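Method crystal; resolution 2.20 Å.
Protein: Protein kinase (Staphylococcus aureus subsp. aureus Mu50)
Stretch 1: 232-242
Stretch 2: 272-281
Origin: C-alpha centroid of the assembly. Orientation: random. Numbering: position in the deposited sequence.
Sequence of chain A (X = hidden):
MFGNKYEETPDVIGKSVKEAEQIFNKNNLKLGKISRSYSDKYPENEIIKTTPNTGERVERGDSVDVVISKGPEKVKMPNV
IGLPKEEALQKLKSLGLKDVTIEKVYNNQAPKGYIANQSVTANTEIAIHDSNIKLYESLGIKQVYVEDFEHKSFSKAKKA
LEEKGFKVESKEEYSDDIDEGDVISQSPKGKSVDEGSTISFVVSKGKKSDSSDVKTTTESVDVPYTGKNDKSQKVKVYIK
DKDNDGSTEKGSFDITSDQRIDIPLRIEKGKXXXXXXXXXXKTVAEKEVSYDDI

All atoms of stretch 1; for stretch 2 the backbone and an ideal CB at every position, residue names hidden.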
# COMPACT_ATOMS: atom_id res chain seq x y z
N SER A 232 23.55 -15.83 -37.15
CA SER A 232 22.86 -14.61 -37.52
C SER A 232 22.81 -13.62 -36.36
O SER A 232 22.95 -13.99 -35.19
CB SER A 232 21.45 -14.92 -38.02
OG SER A 232 20.67 -15.54 -37.01
N GLN A 233 22.65 -12.36 -36.72
CA GLN A 233 22.38 -11.28 -35.79
C GLN A 233 21.02 -10.73 -36.13
O GLN A 233 20.61 -10.70 -37.30
CB GLN A 233 23.40 -10.17 -35.96
CG GLN A 233 24.81 -10.55 -35.64
CD GLN A 233 25.77 -9.41 -35.88
OE1 GLN A 233 25.89 -8.92 -36.99
NE2 GLN A 233 26.45 -8.97 -34.83
N LYS A 234 20.33 -10.27 -35.10
CA LYS A 234 19.01 -9.72 -35.28
C LYS A 234 19.05 -8.20 -35.44
O LYS A 234 19.66 -7.48 -34.64
CB LYS A 234 18.13 -10.08 -34.09
CG LYS A 234 16.63 -10.05 -34.39
CD LYS A 234 15.79 -10.10 -33.09
CE LYS A 234 16.54 -10.72 -31.91
NZ LYS A 234 17.07 -12.08 -32.21
N VAL A 235 18.39 -7.72 -36.48
CA VAL A 235 18.34 -6.29 -36.74
C VAL A 235 16.95 -5.81 -36.36
O VAL A 235 15.96 -6.46 -36.67
CB VAL A 235 18.65 -5.98 -38.22
CG1 VAL A 235 18.66 -4.48 -38.48
CG2 VAL A 235 19.97 -6.60 -38.60
N LYS A 236 16.91 -4.68 -35.66
CA LYS A 236 15.66 -4.02 -35.33
C LYS A 236 15.77 -2.56 -35.73
O LYS A 236 16.71 -1.85 -35.32
CB LYS A 236 15.34 -4.17 -33.84
CG LYS A 236 14.92 -5.58 -33.44
CD LYS A 236 14.56 -5.66 -31.97
CE LYS A 236 14.69 -7.10 -31.47
NZ LYS A 236 16.13 -7.44 -31.21
N VAL A 237 14.82 -2.14 -36.55
CA VAL A 237 14.73 -0.80 -37.08
C VAL A 237 13.56 -0.10 -36.39
O VAL A 237 12.42 -0.59 -36.39
CB VAL A 237 14.53 -0.82 -38.61
CG1 VAL A 237 14.69 0.57 -39.21
CG2 VAL A 237 15.51 -1.81 -39.28
N TYR A 238 13.85 1.03 -35.76
CA TYR A 238 12.84 1.83 -35.07
C TYR A 238 12.72 3.14 -35.81
O TYR A 238 13.73 3.77 -36.12
CB TYR A 238 13.20 2.09 -33.60
CG TYR A 238 13.55 0.85 -32.81
CD1 TYR A 238 12.63 0.25 -31.96
CD2 TYR A 238 14.83 0.27 -32.92
CE1 TYR A 238 12.96 -0.91 -31.23
CE2 TYR A 238 15.17 -0.87 -32.20
CZ TYR A 238 14.24 -1.46 -31.35
OH TYR A 238 14.61 -2.59 -30.64
N ILE A 239 11.48 3.53 -36.11
CA ILE A 239 11.20 4.73 -36.90
C ILE A 239 10.36 5.72 -36.09
O ILE A 239 9.45 5.31 -35.37
CB ILE A 239 10.49 4.36 -38.25
CG1 ILE A 239 11.51 4.00 -39.31
CG2 ILE A 239 9.66 5.49 -38.80
CD1 ILE A 239 11.93 2.56 -39.29
N LYS A 240 10.71 7.00 -36.17
CA LYS A 240 9.83 8.10 -35.72
C LYS A 240 9.47 8.93 -36.94
O LYS A 240 10.34 9.57 -37.51
CB LYS A 240 10.52 8.98 -34.68
CG LYS A 240 10.82 8.29 -33.37
CD LYS A 240 11.38 9.26 -32.31
CE LYS A 240 11.73 8.51 -31.03
NZ LYS A 240 12.68 9.24 -30.15
N ASP A 241 8.20 8.90 -37.35
CA ASP A 241 7.72 9.69 -38.51
C ASP A 241 6.24 10.08 -38.35
O ASP A 241 5.75 10.16 -37.21
CB ASP A 241 7.95 8.94 -39.84
CG ASP A 241 7.14 7.65 -39.95
OD1 ASP A 241 6.70 7.13 -38.90
OD2 ASP A 241 6.94 7.16 -41.08
N LYS A 242 5.53 10.30 -39.46
CA LYS A 242 4.12 10.76 -39.38
C LYS A 242 3.24 9.90 -38.46
O LYS A 242 2.50 10.44 -37.63
CB LYS A 242 3.50 10.93 -40.78
CG LYS A 242 2.74 9.71 -41.36
CD LYS A 242 3.68 8.63 -41.92
CE LYS A 242 2.95 7.33 -42.29
NZ LYS A 242 1.96 7.50 -43.39
N UNK A 272 10.47 16.64 -38.47
CA UNK A 272 11.55 15.71 -38.79
C UNK A 272 11.10 14.30 -38.47
O UNK A 272 10.32 14.07 -37.53
CB UNK A 272 12.83 16.06 -38.02
N UNK A 273 11.57 13.36 -39.27
CA UNK A 273 11.47 11.94 -38.95
C UNK A 273 12.88 11.41 -38.70
O UNK A 273 13.86 12.05 -39.06
CB UNK A 273 10.78 11.16 -40.07
N UNK A 274 12.98 10.25 -38.06
CA UNK A 274 14.26 9.63 -37.78
C UNK A 274 14.17 8.09 -37.76
O UNK A 274 13.08 7.52 -37.55
CB UNK A 274 14.80 10.14 -36.44
N UNK A 275 15.31 7.44 -37.99
CA UNK A 275 15.42 6.00 -37.79
C UNK A 275 16.60 5.62 -36.91
O UNK A 275 17.64 6.30 -36.93
CB UNK A 275 15.54 5.29 -39.14
N UNK A 276 16.42 4.58 -36.12
CA UNK A 276 17.51 3.91 -35.44
C UNK A 276 17.53 2.48 -35.93
O UNK A 276 16.49 1.85 -36.04
CB UNK A 276 17.36 3.98 -33.92
N UNK A 277 18.73 1.98 -36.21
CA UNK A 277 18.95 0.58 -36.55
C UNK A 277 19.87 -0.02 -35.50
O UNK A 277 21.03 0.38 -35.40
CB UNK A 277 19.54 0.43 -37.95
N UNK A 278 19.36 -1.00 -34.77
CA UNK A 278 20.14 -1.78 -33.80
C UNK A 278 20.42 -3.20 -34.31
O UNK A 278 19.62 -3.76 -35.07
CB UNK A 278 19.40 -1.85 -32.46
N UNK A 279 21.55 -3.77 -33.88
CA UNK A 279 21.98 -5.11 -34.27
C UNK A 279 22.35 -5.85 -32.99
O UNK A 279 23.28 -5.44 -32.27
CB UNK A 279 23.15 -5.07 -35.25
N UNK A 280 21.62 -6.92 -32.68
CA UNK A 280 21.73 -7.56 -31.36
C UNK A 280 21.73 -6.57 -30.18
O UNK A 280 22.56 -6.67 -29.27
CB UNK A 280 23.01 -8.39 -31.31
N UNK A 281 20.80 -5.62 -30.20
CA UNK A 281 20.61 -4.70 -29.07
C UNK A 281 21.42 -3.42 -29.09
O UNK A 281 21.11 -2.47 -28.37
CB UNK A 281 20.94 -5.44 -27.77

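The two stretches run antiparallel as neighbouring strands, and backbone hydrogen bonds set the register.

Position 272 has its CB directed away from stretch 1, with nothing of that stretch within 5.5 Å. Many side chains would suit, polar or beta-branched ones especially. It is Thr 272, which makes no contact here.

At position 273 the CB points sideways and is crowded. The ideal CB lies 3.0 Å from Lys 240 O and 3.6 Å from Asp 241 CB. A small side chain is the easiest guess, though a larger one could lead off elsewhere. The residue is Ala 273, and its CB packs 3.6 Å from Asp 241 CB.

Position 274 pairs with Lys 240, and its CB lies on the face that carries Lys 236, Tyr 238 and Lys 240. Its backbone N gives a hydrogen bond to Lys 240 O (2.8 Å), and its O accepts one from Lys 240 N (2.8 Å). The long lysine chain leaves room beside it, so small polar, acidic or beta-branched residues would all fit. It is Ser 274, in rotamer p, with OG 3.7 Å from Lys 240 CB.

Position 275 lies opposite Ile 239, on the face with Val 235 and Val 237. The ideal CB is 4.2 Å from Ile 239 CG1 and 4.8 Å from Val 237 CG1. These neighbours favour an apolar or aromatic residue. Tyr 275 is found. Its CB stays 4.2 Å from Ile 239 CG1, while the ring leads away from stretch 1.

Position 276 pairs with Tyr 238 through two 2.8 Å hydrogen bonds: its N to Tyr 238 O, and Tyr 238 N to its O. Its CB lies on the face that carries Lys 236, Tyr 238 and Lys 240. An aliphatic or beta-branched residue would suit the side of the tyrosine. Ile 276 has CB 4.4 Å from Tyr 238 CD2, and its end leads away.

Position 277 faces Val 237, with Val 235 CG1 also near its CB. A medium apolar residue, such as valine, isoleucine or leucine, is expected. Val 277 touches both: CG1 is 3.7 Å from Val 235 CG1, and CG2 is 4.2 Å from Val 237 CG1.

Position 278 pairs with Lys 236. Its CB lies on the same face as that of 276, and the ideal CB is 4.3 Å from Tyr 238 CE2. A long chain could lie along the ring; the nearby lysine would also tolerate an acid. The residue is Lys 278, whose extended chain brings CD 3.8 Å from Tyr 238 CE2.

Position 279 returns to the valine face, opposite Val 235 and near Gln 233. A beta-branched apolar residue fits. Val 279 places CG2 4.0 Å from Val 235 CG2 and CG1 3.6 Å from Gln 233 OE1.

Position 280 has phi/psi of 46/47, which favours Asn, Asp or Gly. Lys 234 N is free to donate, so an acceptor is attractive. Asp 280 OD1 accepts the hydrogen bond from Lys 234 N at 3.0 Å, and water 1 links OD2 to Ser 232 O.

Position 281 has phi 89, and a CB would jam against the preceding carbonyl. Gly 281 is required.

Stretch 2, residues 272-281: TASYIVKVDG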
# COMPACT_ATOMS: atom_id res chain seq x y z
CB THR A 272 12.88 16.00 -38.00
OG1 THR A 272 12.60 16.27 -36.62
CG2 THR A 272 13.63 17.18 -38.59
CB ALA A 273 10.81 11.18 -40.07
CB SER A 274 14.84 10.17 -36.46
OG SER A 274 14.01 9.92 -35.34
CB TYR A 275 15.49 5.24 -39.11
CG TYR A 275 16.74 5.47 -39.92
CD1 TYR A 275 16.72 6.30 -41.03
CD2 TYR A 275 17.95 4.82 -39.60
CE1 TYR A 275 17.86 6.51 -41.80
CE2 TYR A 275 19.10 5.03 -40.34
CZ TYR A 275 19.04 5.87 -41.45
OH TYR A 275 20.16 6.09 -42.23
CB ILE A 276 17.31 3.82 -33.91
CG1 ILE A 276 16.79 5.13 -33.31
CG2 ILE A 276 18.57 3.31 -33.24
CD1 ILE A 276 17.85 6.12 -32.98
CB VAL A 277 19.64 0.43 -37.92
CG1 VAL A 277 19.89 -1.04 -38.22
CG2 VAL A 277 18.84 1.08 -39.06
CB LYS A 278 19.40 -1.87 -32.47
CG LYS A 278 19.07 -0.52 -31.87
CD LYS A 278 18.52 -0.69 -30.48
CE LYS A 278 18.10 0.62 -29.87
NZ LYS A 278 17.41 0.33 -28.59
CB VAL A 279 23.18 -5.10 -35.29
CG1 VAL A 279 23.70 -6.50 -35.51
CG2 VAL A 279 22.77 -4.46 -36.64
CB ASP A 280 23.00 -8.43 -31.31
CG ASP A 280 22.85 -9.71 -32.09
OD1 ASP A 280 21.73 -10.14 -32.40
OD2 ASP A 280 23.88 -10.31 -32.38
O HOH W 1 24.32 -13.08 -32.86
O HOH W 2 18.59 -5.84 -32.52
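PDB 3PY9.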